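Local structure of glucokinase (Streptomyces griseus, 3VGL) at residues I128-G133 with G260-E265. The protein probably catalyses the ATP-dependent phosphorylation of D-glucose to D-glucose 6-phosphate, as a zinc-containing glucokinase of the ROK family. Numbering follows the deposited sequence.
With ANP (phosphoaminophosphonic acid-adenylate ester), chain E.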
ATOM      1  N   ILE A 128       2.141  23.164   7.184  1.00 14.36           N
ATOM      2  CA  ILE A 128       2.466  22.462   5.939  1.00 14.13           C
ATOM      3  C   ILE A 128       2.238  23.426   4.804  1.00 14.16           C
ATOM      4  O   ILE A 128       1.306  24.238   4.851  1.00 14.25           O
ATOM      5  CB  ILE A 128       1.656  21.156   5.688  1.00 14.78           C
ATOM      6  CG1 ILE A 128       0.168  21.416   5.421  1.00 15.78           C
ATOM      7  CG2 ILE A 128       1.831  20.200   6.854  1.00 15.68           C
ATOM      8  CD1 ILE A 128      -0.558  20.177   4.813  1.00 16.64           C
ATOM      9  N   THR A 129       3.107  23.376   3.803  1.00 13.30           N
ATOM     10  CA  THR A 129       2.878  24.188   2.612  1.00 13.58           C
ATOM     11  C   THR A 129       2.641  23.262   1.431  1.00 13.54           C
ATOM     12  O   THR A 129       3.325  22.234   1.284  1.00 12.88           O
ATOM     13  CB  THR A 129       4.021  25.166   2.315  1.00 14.42           C
ATOM     14  OG1 THR A 129       5.240  24.447   2.085  1.00 13.57           O
ATOM     15  CG2 THR A 129       4.208  26.167   3.489  1.00 15.84           C
ATOM     16  N   LEU A 130       1.648  23.608   0.618  1.00 12.66           N
ATOM     17  CA  LEU A 130       1.291  22.825  -0.564  1.00 12.52           C
ATOM     18  C   LEU A 130       1.608  23.642  -1.797  1.00 13.83           C
ATOM     19  O   LEU A 130       0.969  24.653  -2.054  1.00 14.79           O
ATOM     20  CB  LEU A 130      -0.211  22.499  -0.526  1.00 13.08           C
ATOM     21  CG  LEU A 130      -0.697  21.665   0.660  1.00 12.99           C
ATOM     22  CD1 LEU A 130      -2.212  21.548   0.625  1.00 17.19           C
ATOM     23  CD2 LEU A 130      -0.035  20.266   0.648  1.00 13.78           C
ATOM     24  N   GLY A 131       2.584  23.182  -2.568  1.00 13.42           N
ATOM     25  CA  GLY A 131       3.088  23.944  -3.729  1.00 14.42           C
ATOM     26  C   GLY A 131       3.706  22.987  -4.714  1.00 14.03           C
ATOM     27  O   GLY A 131       3.138  21.925  -4.998  1.00 12.47           O
ATOM     28  N   THR A 132       4.879  23.342  -5.237  1.00 13.95           N
ATOM     29  CA  THR A 132       5.614  22.406  -6.094  1.00 13.67           C
ATOM     30  C   THR A 132       5.851  21.098  -5.359  1.00 13.99           C
ATOM     31  O   THR A 132       5.739  20.008  -5.942  1.00 14.41           O
ATOM     32  CB  THR A 132       6.955  23.008  -6.499  1.00 14.92           C
ATOM     33  OG1 THR A 132       6.688  24.225  -7.190  1.00 16.94           O
ATOM     34  CG2 THR A 132       7.713  22.095  -7.451  1.00 15.71           C
ATOM     35  N   GLY A 133       6.196  21.245  -4.082  1.00 13.57           N
ATOM     36  CA  GLY A 133       6.346  20.117  -3.175  1.00 13.13           C
ATOM     37  C   GLY A 133       5.507  20.343  -1.928  1.00 13.14           C
ATOM     38  O   GLY A 133       4.635  21.198  -1.894  1.00 13.56           O
ATOM     39  N   GLY A 260       1.440  27.635   1.246  1.00 14.18           N
ATOM     40  CA  GLY A 260       1.712  27.339  -0.159  1.00 15.25           C
ATOM     41  C   GLY A 260       0.808  28.150  -1.059  1.00 16.32           C
ATOM     42  O   GLY A 260      -0.165  28.737  -0.596  1.00 16.10           O
ATOM     43  N   GLY A 261       1.128  28.200  -2.352  1.00 16.45           N
ATOM     44  CA  GLY A 261       0.275  28.910  -3.301  1.00 18.20           C
ATOM     45  C   GLY A 261      -1.191  28.556  -3.251  1.00 19.55           C
ATOM     46  O   GLY A 261      -2.029  29.442  -3.322  1.00 20.81           O
ATOM     47  N   VAL A 262      -1.526  27.275  -3.117  1.00 20.62           N
ATOM     48  CA  VAL A 262      -2.970  26.972  -3.164  1.00 21.71           C
ATOM     49  C   VAL A 262      -3.721  27.454  -1.922  1.00 21.34           C
ATOM     50  O   VAL A 262      -4.937  27.634  -1.977  1.00 21.94           O
ATOM     51  CB  VAL A 262      -3.260  25.512  -3.471  1.00 21.86           C
ATOM     52  CG1 VAL A 262      -2.754  24.642  -2.354  1.00 21.68           C
ATOM     53  CG2 VAL A 262      -4.760  25.285  -3.759  1.00 24.46           C
ATOM     54  N   SER A 263      -3.003  27.730  -0.834  1.00 20.47           N
ATOM     55  CA  SER A 263      -3.666  28.266   0.373  1.00 20.06           C
ATOM     56  C   SER A 263      -4.271  29.640   0.105  1.00 21.06           C
ATOM     57  O   SER A 263      -5.116  30.095   0.859  1.00 21.39           O
ATOM     58  CB  SER A 263      -2.734  28.334   1.591  1.00 19.34           C
ATOM     59  OG  SER A 263      -1.784  29.386   1.495  1.00 18.63           O
ATOM     60  N   ASP A 264      -3.845  30.296  -0.981  1.00 22.32           N
ATOM     61  CA  ASP A 264      -4.472  31.543  -1.410  1.00 23.96           C
ATOM     62  C   ASP A 264      -5.968  31.384  -1.639  1.00 24.40           C
ATOM     63  O   ASP A 264      -6.726  32.382  -1.628  1.00 25.31           O
ATOM     64  CB  ASP A 264      -3.819  32.040  -2.701  1.00 24.60           C
ATOM     65  CG  ASP A 264      -2.423  32.586  -2.479  1.00 27.21           C
ATOM     66  OD1 ASP A 264      -2.116  33.048  -1.361  1.00 28.41           O
ATOM     67  OD2 ASP A 264      -1.636  32.584  -3.445  1.00 30.87           O
ATOM     68  N   GLU A 265      -6.397  30.137  -1.844  1.00 23.38           N
ATOM     69  CA  GLU A 265      -7.808  29.871  -2.126  1.00 24.01           C
ATOM     70  C   GLU A 265      -8.690  29.769  -0.883  1.00 24.34           C
ATOM     71  O   GLU A 265      -9.912  29.677  -1.016  1.00 24.69           O
ATOM     72  CB  GLU A 265      -7.983  28.633  -3.010  1.00 23.27           C
ATOM     73  CG  GLU A 265      -7.185  28.681  -4.311  1.00 23.91           C
ATOM     74  CD  GLU A 265      -7.588  29.790  -5.275  1.00 26.49           C
ATOM     75  OE1 GLU A 265      -8.705  30.356  -5.156  1.00 27.05           O
ATOM     76  OE2 GLU A 265      -6.783  30.101  -6.177  1.00 23.88           O
TER
HETATM   77  PB  ANP E 325       6.447  27.293  -5.356  1.00 21.17           P
HETATM   78  O1B ANP E 325       6.368  25.805  -5.001  1.00 22.01           O
HETATM   79  O2B ANP E 325       7.380  27.648  -6.477  1.00 22.81           O
HETATM   80  N3B ANP E 325       6.924  28.181  -3.969  1.00 21.78           N
HETATM   81  PA  ANP E 325       3.533  27.523  -5.314  1.00 22.11           P
HETATM   82  O1A ANP E 325       2.613  28.533  -6.006  1.00 25.29           O
HETATM   83  O2A ANP E 325       3.556  27.430  -3.820  1.00 22.22           O
HETATM   84  O3A ANP E 325       5.016  27.771  -5.903  1.00 20.68           O
HETATM   85  O5' ANP E 325       3.225  26.044  -5.870  1.00 21.67           O
HETATM   86  C5' ANP E 325       3.154  25.762  -7.271  1.00 21.07           C
HETATM   87  C4' ANP E 325       2.248  24.571  -7.496  1.00 20.06           C
HETATM   88  O4' ANP E 325       0.984  24.785  -6.853  1.00 21.50           O
HETATM   89  C3' ANP E 325       1.962  24.403  -8.968  1.00 21.52           C
HETATM   90  O3' ANP E 325       1.666  23.021  -9.184  1.00 24.33           O
HETATM   91  C2' ANP E 325       0.711  25.228  -9.127  1.00 23.07           C
HETATM   92  O2' ANP E 325      -0.060  24.817 -10.243  1.00 27.66           O
HETATM   93  C1' ANP E 325      -0.039  25.010  -7.821  1.00 22.63           C
HETATM   94  N9  ANP E 325      -0.737  26.235  -7.391  1.00 23.51           N
HETATM   95  C8  ANP E 325      -0.195  27.406  -7.011  1.00 24.94           C
HETATM   96  N7  ANP E 325      -1.174  28.304  -6.672  1.00 27.36           N
HETATM   97  C5  ANP E 325      -2.343  27.657  -6.822  1.00 25.66           C
HETATM   98  C6  ANP E 325      -3.790  27.982  -6.665  1.00 26.86           C
HETATM   99  N6  ANP E 325      -4.189  29.209  -6.240  1.00 30.53           N
HETATM  100  N1  ANP E 325      -4.678  26.999  -6.925  1.00 26.30           N
HETATM  101  C2  ANP E 325      -4.335  25.759  -7.353  1.00 27.46           C
HETATM  102  N3  ANP E 325      -3.040  25.406  -7.529  1.00 25.32           N
HETATM  103  C4  ANP E 325      -2.059  26.298  -7.289  1.00 24.20           C
HETATM  104  O   HOH W   1       0.055  25.601  -4.322  1.00 23.89           O
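Thr129 meets Gly260 where two neighbouring parallel strands, 125-130 and 255-259, run out toward the nucleotide: its CB lies 3.7 Å from Gly260 N, with the methyl CG2 alongside. OG1 sits between the backbone N and the carbonyl carbon (chi1 61°) and makes a weak hydrogen bond to Gly135 N. At Leu130 both backbone and side chain take part. Its carbonyl oxygen receives a CA-H...O contact from Gly260, 3.4 Å from Gly260 CA to Leu130 O; Gly260 has no side chain on the face turned to the strand, which lets this oxygen come close to its CA. The same oxygen accepts a hydrogen bond from a water that also donates to ANP O4' and is weakly bonded by Val262 N, so one solvent molecule ties both segments to the ribose. Leu130 CB then packs on Val262 CG1 at 3.8 Å, while CG2 of that valine, anti to its backbone N with CG1 on the other branch (chi1 65°), reaches the adenine at N1 and C2. This is the nucleotide-binding cleft of the actin-like ATPase fold, in which loops following adjacent strands grip phosphates and base. Gly131 passes beside the alpha-phosphate and, with no side chain, leaves the nucleotide room to lie against its CA, 3.0 Å from ANP O5'. From the other segment, Gly261 N donates to ANP O2A (2.9 Å, 158° at the hydrogen), at the start of the 3-10 turn 261-265. Gly260 O accepts from both Ser263 N and Ser263 OG, which pins that turn, and at its far end Glu265 OE2 takes the adenine N6 amino group at 2.7 Å while OE1 forms a salt bridge with Arg223. Thr132 holds the beta-phosphate, its backbone N and OG1 both bonding ANP O1B, and Gly133 beyond it touches the bound glucose.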